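Cellulose binding protein (Clavibacter michiganensis, PDB 4JJO) is the expansin part of a larger cellulase-related protein, probably binding plant cell-wall polysaccharide and loosening the wall. Local coordinates at residues L52-V63 with L77-G88. Residues are numbered along the deposited sequence; the frame is centred on the assembly and turned at random.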
loop_
_atom_site.group_PDB
_atom_site.type_symbol
_atom_site.label_atom_id
_atom_site.label_comp_id
_atom_site.label_asym_id
_atom_site.label_seq_id
_atom_site.Cartn_x
_atom_site.Cartn_y
_atom_site.Cartn_z
ATOM N N LEU A 52 -3.017 -4.730 8.661
ATOM C CA LEU A 52 -3.582 -4.715 10.000
ATOM C C LEU A 52 -3.934 -6.133 10.415
ATOM O O LEU A 52 -4.488 -6.891 9.620
ATOM C CB LEU A 52 -4.864 -3.877 10.040
ATOM C CG LEU A 52 -4.822 -2.459 9.472
ATOM C CD1 LEU A 52 -6.208 -1.827 9.561
ATOM C CD2 LEU A 52 -3.800 -1.618 10.201
ATOM N N ASP A 53 -3.607 -6.496 11.651
ATOM C CA ASP A 53 -4.163 -7.703 12.247
ATOM C C ASP A 53 -5.372 -7.302 13.072
ATOM O O ASP A 53 -5.241 -6.642 14.103
ATOM C CB ASP A 53 -3.136 -8.436 13.113
ATOM C CG ASP A 53 -2.277 -9.386 12.310
ATOM O OD1 ASP A 53 -2.667 -9.707 11.168
ATOM O OD2 ASP A 53 -1.220 -9.817 12.815
ATOM N N VAL A 54 -6.549 -7.699 12.601
ATOM C CA VAL A 54 -7.809 -7.288 13.205
ATOM C C VAL A 54 -8.409 -8.429 14.012
ATOM O O VAL A 54 -8.633 -9.517 13.485
ATOM C CB VAL A 54 -8.821 -6.869 12.125
ATOM C CG1 VAL A 54 -10.096 -6.353 12.763
ATOM C CG2 VAL A 54 -8.217 -5.814 11.212
ATOM N N THR A 55 -8.666 -8.171 15.291
ATOM C CA THR A 55 -9.287 -9.158 16.162
ATOM C C THR A 55 -10.762 -8.835 16.359
ATOM O O THR A 55 -11.120 -7.744 16.803
ATOM C CB THR A 55 -8.599 -9.215 17.535
ATOM O OG1 THR A 55 -7.230 -9.607 17.370
ATOM C CG2 THR A 55 -9.302 -10.213 18.442
ATOM N N GLY A 56 -11.612 -9.794 16.019
ATOM C CA GLY A 56 -13.040 -9.655 16.220
ATOM C C GLY A 56 -13.592 -10.849 16.969
ATOM O O GLY A 56 -12.833 -11.658 17.501
ATOM N N PRO A 57 -14.926 -10.975 17.006
ATOM C CA PRO A 57 -15.622 -12.022 17.763
ATOM C C PRO A 57 -15.075 -13.433 17.528
ATOM O O PRO A 57 -14.846 -14.169 18.488
ATOM C CB PRO A 57 -17.061 -11.923 17.249
ATOM C CG PRO A 57 -17.209 -10.531 16.783
ATOM C CD PRO A 57 -15.862 -10.094 16.285
ATOM N N LYS A 58 -14.862 -13.799 16.268
ATOM C CA LYS A 58 -14.541 -15.180 15.914
ATOM C C LYS A 58 -13.048 -15.484 15.882
ATOM O O LYS A 58 -12.652 -16.647 15.870
ATOM C CB LYS A 58 -15.171 -15.532 14.566
ATOM C CG LYS A 58 -16.682 -15.603 14.638
ATOM C CD LYS A 58 -17.320 -15.996 13.321
ATOM C CE LYS A 58 -18.831 -16.047 13.471
ATOM N NZ LYS A 58 -19.522 -16.513 12.242
ATOM N N GLY A 59 -12.222 -14.446 15.868
ATOM C CA GLY A 59 -10.784 -14.634 15.834
ATOM C C GLY A 59 -10.055 -13.437 15.264
ATOM O O GLY A 59 -10.463 -12.295 15.461
ATOM N N THR A 60 -8.971 -13.708 14.546
ATOM C CA THR A 60 -8.123 -12.650 14.014
ATOM C C THR A 60 -7.799 -12.886 12.546
ATOM O O THR A 60 -7.464 -14.001 12.146
ATOM C CB THR A 60 -6.804 -12.553 14.797
ATOM O OG1 THR A 60 -7.084 -12.288 16.177
ATOM C CG2 THR A 60 -5.926 -11.443 14.239
ATOM N N VAL A 61 -7.903 -11.828 11.749
ATOM C CA VAL A 61 -7.568 -11.894 10.333
ATOM C C VAL A 61 -6.634 -10.749 9.961
ATOM O O VAL A 61 -6.684 -9.673 10.556
ATOM C CB VAL A 61 -8.828 -11.826 9.451
ATOM C CG1 VAL A 61 -9.471 -10.450 9.540
ATOM C CG2 VAL A 61 -8.490 -12.168 8.009
ATOM N N ARG A 62 -5.777 -10.993 8.976
ATOM C CA ARG A 62 -4.858 -9.975 8.488
ATOM C C ARG A 62 -5.406 -9.363 7.208
ATOM O O ARG A 62 -5.809 -10.082 6.294
ATOM C CB ARG A 62 -3.483 -10.587 8.236
ATOM C CG ARG A 62 -2.452 -9.610 7.695
ATOM C CD ARG A 62 -1.045 -10.175 7.819
ATOM N NE ARG A 62 -0.656 -10.334 9.216
ATOM C CZ ARG A 62 0.554 -10.694 9.628
ATOM N NH1 ARG A 62 1.519 -10.939 8.754
ATOM N NH2 ARG A 62 0.799 -10.807 10.925
ATOM N N VAL A 63 -5.432 -8.034 7.152
ATOM C CA VAL A 63 -5.955 -7.332 5.986
ATOM C C VAL A 63 -4.966 -6.298 5.455
ATOM O O VAL A 63 -4.234 -5.667 6.220
ATOM C CB VAL A 63 -7.297 -6.629 6.302
ATOM C CG1 VAL A 63 -8.394 -7.652 6.544
ATOM C CG2 VAL A 63 -7.151 -5.697 7.496
ATOM N N LEU A 77 -13.039 0.563 11.050
ATOM C CA LEU A 77 -12.569 -0.019 9.801
ATOM C C LEU A 77 -13.731 -0.397 8.898
ATOM O O LEU A 77 -14.781 -0.835 9.364
ATOM C CB LEU A 77 -11.738 -1.276 10.068
ATOM C CG LEU A 77 -10.446 -1.171 10.878
ATOM C CD1 LEU A 77 -9.808 -2.549 10.970
ATOM C CD2 LEU A 77 -9.482 -0.178 10.259
ATOM N N ASP A 78 -13.534 -0.228 7.597
ATOM C CA ASP A 78 -14.475 -0.731 6.608
ATOM C C ASP A 78 -13.834 -1.955 5.964
ATOM O O ASP A 78 -13.023 -1.838 5.049
ATOM C CB ASP A 78 -14.787 0.343 5.563
ATOM C CG ASP A 78 -16.222 0.288 5.073
ATOM O OD1 ASP A 78 -17.019 -0.492 5.634
ATOM O OD2 ASP A 78 -16.557 1.038 4.130
ATOM N N LEU A 79 -14.197 -3.132 6.463
ATOM C CA LEU A 79 -13.563 -4.374 6.040
ATOM C C LEU A 79 -14.169 -4.900 4.754
ATOM O O LEU A 79 -15.328 -4.633 4.449
ATOM C CB LEU A 79 -13.720 -5.443 7.121
ATOM C CG LEU A 79 -12.976 -5.232 8.437
ATOM C CD1 LEU A 79 -13.415 -6.278 9.445
ATOM C CD2 LEU A 79 -11.475 -5.297 8.219
ATOM N N SER A 80 -13.375 -5.651 3.997
ATOM C CA SER A 80 -13.907 -6.418 2.885
ATOM C C SER A 80 -14.961 -7.356 3.450
ATOM O O SER A 80 -14.867 -7.780 4.603
ATOM C CB SER A 80 -12.803 -7.231 2.211
ATOM O OG SER A 80 -12.214 -8.138 3.124
ATOM N N GLU A 81 -15.965 -7.673 2.645
ATOM C CA GLU A 81 -16.995 -8.609 3.070
ATOM C C GLU A 81 -16.353 -9.891 3.583
ATOM O O GLU A 81 -16.805 -10.470 4.570
ATOM C CB GLU A 81 -17.945 -8.920 1.912
ATOM C CG GLU A 81 -18.837 -7.754 1.514
ATOM C CD GLU A 81 -19.715 -8.071 0.320
ATOM O OE1 GLU A 81 -19.399 -9.023 -0.426
ATOM O OE2 GLU A 81 -20.725 -7.364 0.128
ATOM N N GLU A 82 -15.283 -10.320 2.921
ATOM C CA GLU A 82 -14.644 -11.590 3.243
ATOM C C GLU A 82 -13.935 -11.555 4.594
ATOM O O GLU A 82 -13.989 -12.524 5.356
ATOM C CB GLU A 82 -13.666 -11.992 2.137
ATOM C CG GLU A 82 -14.348 -12.389 0.829
ATOM C CD GLU A 82 -14.715 -11.192 -0.039
ATOM O OE1 GLU A 82 -14.352 -10.053 0.324
ATOM O OE2 GLU A 82 -15.365 -11.391 -1.087
ATOM N N ALA A 83 -13.267 -10.445 4.887
ATOM C CA ALA A 83 -12.619 -10.275 6.180
ATOM C C ALA A 83 -13.671 -10.180 7.281
ATOM O O ALA A 83 -13.514 -10.755 8.358
ATOM C CB ALA A 83 -11.740 -9.035 6.176
ATOM N N PHE A 84 -14.746 -9.458 6.999
ATOM C CA PHE A 84 -15.829 -9.281 7.962
ATOM C C PHE A 84 -16.489 -10.612 8.319
ATOM O O PHE A 84 -16.801 -10.860 9.486
ATOM C CB PHE A 84 -16.869 -8.312 7.402
ATOM C CG PHE A 84 -17.917 -7.907 8.396
ATOM C CD1 PHE A 84 -17.826 -6.699 9.066
ATOM C CD2 PHE A 84 -18.987 -8.733 8.661
ATOM C CE1 PHE A 84 -18.787 -6.323 9.975
ATOM C CE2 PHE A 84 -19.952 -8.363 9.574
ATOM C CZ PHE A 84 -19.851 -7.158 10.234
ATOM N N ARG A 85 -16.697 -11.466 7.320
ATOM C CA ARG A 85 -17.326 -12.766 7.549
ATOM C C ARG A 85 -16.440 -13.672 8.394
ATOM O O ARG A 85 -16.932 -14.530 9.125
ATOM C CB ARG A 85 -17.645 -13.465 6.226
ATOM C CG ARG A 85 -18.722 -12.791 5.405
ATOM C CD ARG A 85 -19.387 -13.779 4.466
ATOM N NE ARG A 85 -20.286 -13.112 3.532
ATOM C CZ ARG A 85 -19.946 -12.699 2.313
ATOM N NH1 ARG A 85 -18.715 -12.886 1.847
ATOM N NH2 ARG A 85 -20.847 -12.098 1.550
ATOM N N ALA A 86 -15.129 -13.486 8.280
ATOM C CA ALA A 86 -14.183 -14.308 9.020
ATOM C C ALA A 86 -14.211 -13.940 10.497
ATOM O O ALA A 86 -13.958 -14.780 11.361
ATOM C CB ALA A 86 -12.789 -14.129 8.461
ATOM N N LEU A 87 -14.524 -12.679 10.778
ATOM C CA LEU A 87 -14.529 -12.173 12.142
ATOM C C LEU A 87 -15.892 -12.265 12.819
ATOM O O LEU A 87 -15.965 -12.374 14.040
ATOM C CB LEU A 87 -14.064 -10.717 12.154
ATOM C CG LEU A 87 -12.618 -10.471 11.729
ATOM C CD1 LEU A 87 -12.283 -8.997 11.830
ATOM C CD2 LEU A 87 -11.674 -11.299 12.580
ATOM N N GLY A 88 -16.967 -12.221 12.035
ATOM C CA GLY A 88 -18.305 -12.170 12.599
ATOM C C GLY A 88 -19.378 -12.669 11.653
ATOM O O GLY A 88 -19.098 -13.030 10.510
HETATM O O HOH W 1 -19.132 -16.056 9.601
#
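L87, at the C-terminal end of helix 81-87, fills the hollow between V54 and V61 on the face of the β-hairpin 52-63 that looks toward the helix, in the double-psi β-barrel domain of this expansin. The hairpin is antiparallel, closing at P57-K58, and V54, V61 and V63 point inward from it while T55, T60 and R62 face away. The CA-CB bond of L87 does not itself aim at the hairpin, but with CG anti to the carbonyl carbon (chi1 -65°) the branch swings out toward it. There it crosses both V54 and V61 at about a right angle: CD1 lies 3.6 Å from V54 CG1, and CG lies 3.8 Å from V61 CG1. CD2 points toward the turn, 3.3 Å from G59 O and also against V54 O. One helical turn earlier the bump is smaller, and A83 CB sits 3.6 Å from V63 CG1. Farther into the barrel L77, on strand 77-80, meets L52 and V54 tip to tip, its CD1 3.6 Å from V54 CG2. Strand 95-101, through I97, and V35 and V37 of strand 34-38 also pack on L77, so this end of the contact belongs to the barrel core.

The helix starts with S80 as N-cap, its OG accepting from A83 N. On the outer face of the hairpin R62 holds D53 side-on, NE and NH2 each bonding one carboxylate oxygen on its syn side.

At the helix's far end the turn P57-K58 meets the carbonyl of L87. K58 N donates to L87 O at 2.9 Å, tilted 26° from the carbonyl plane, while P57 CD lies 3.2 Å from that same oxygen. Beyond CG the K58 chain runs fully extended along G88, and its NZ ends 2.7 Å from a water that in turn donates to R85 O.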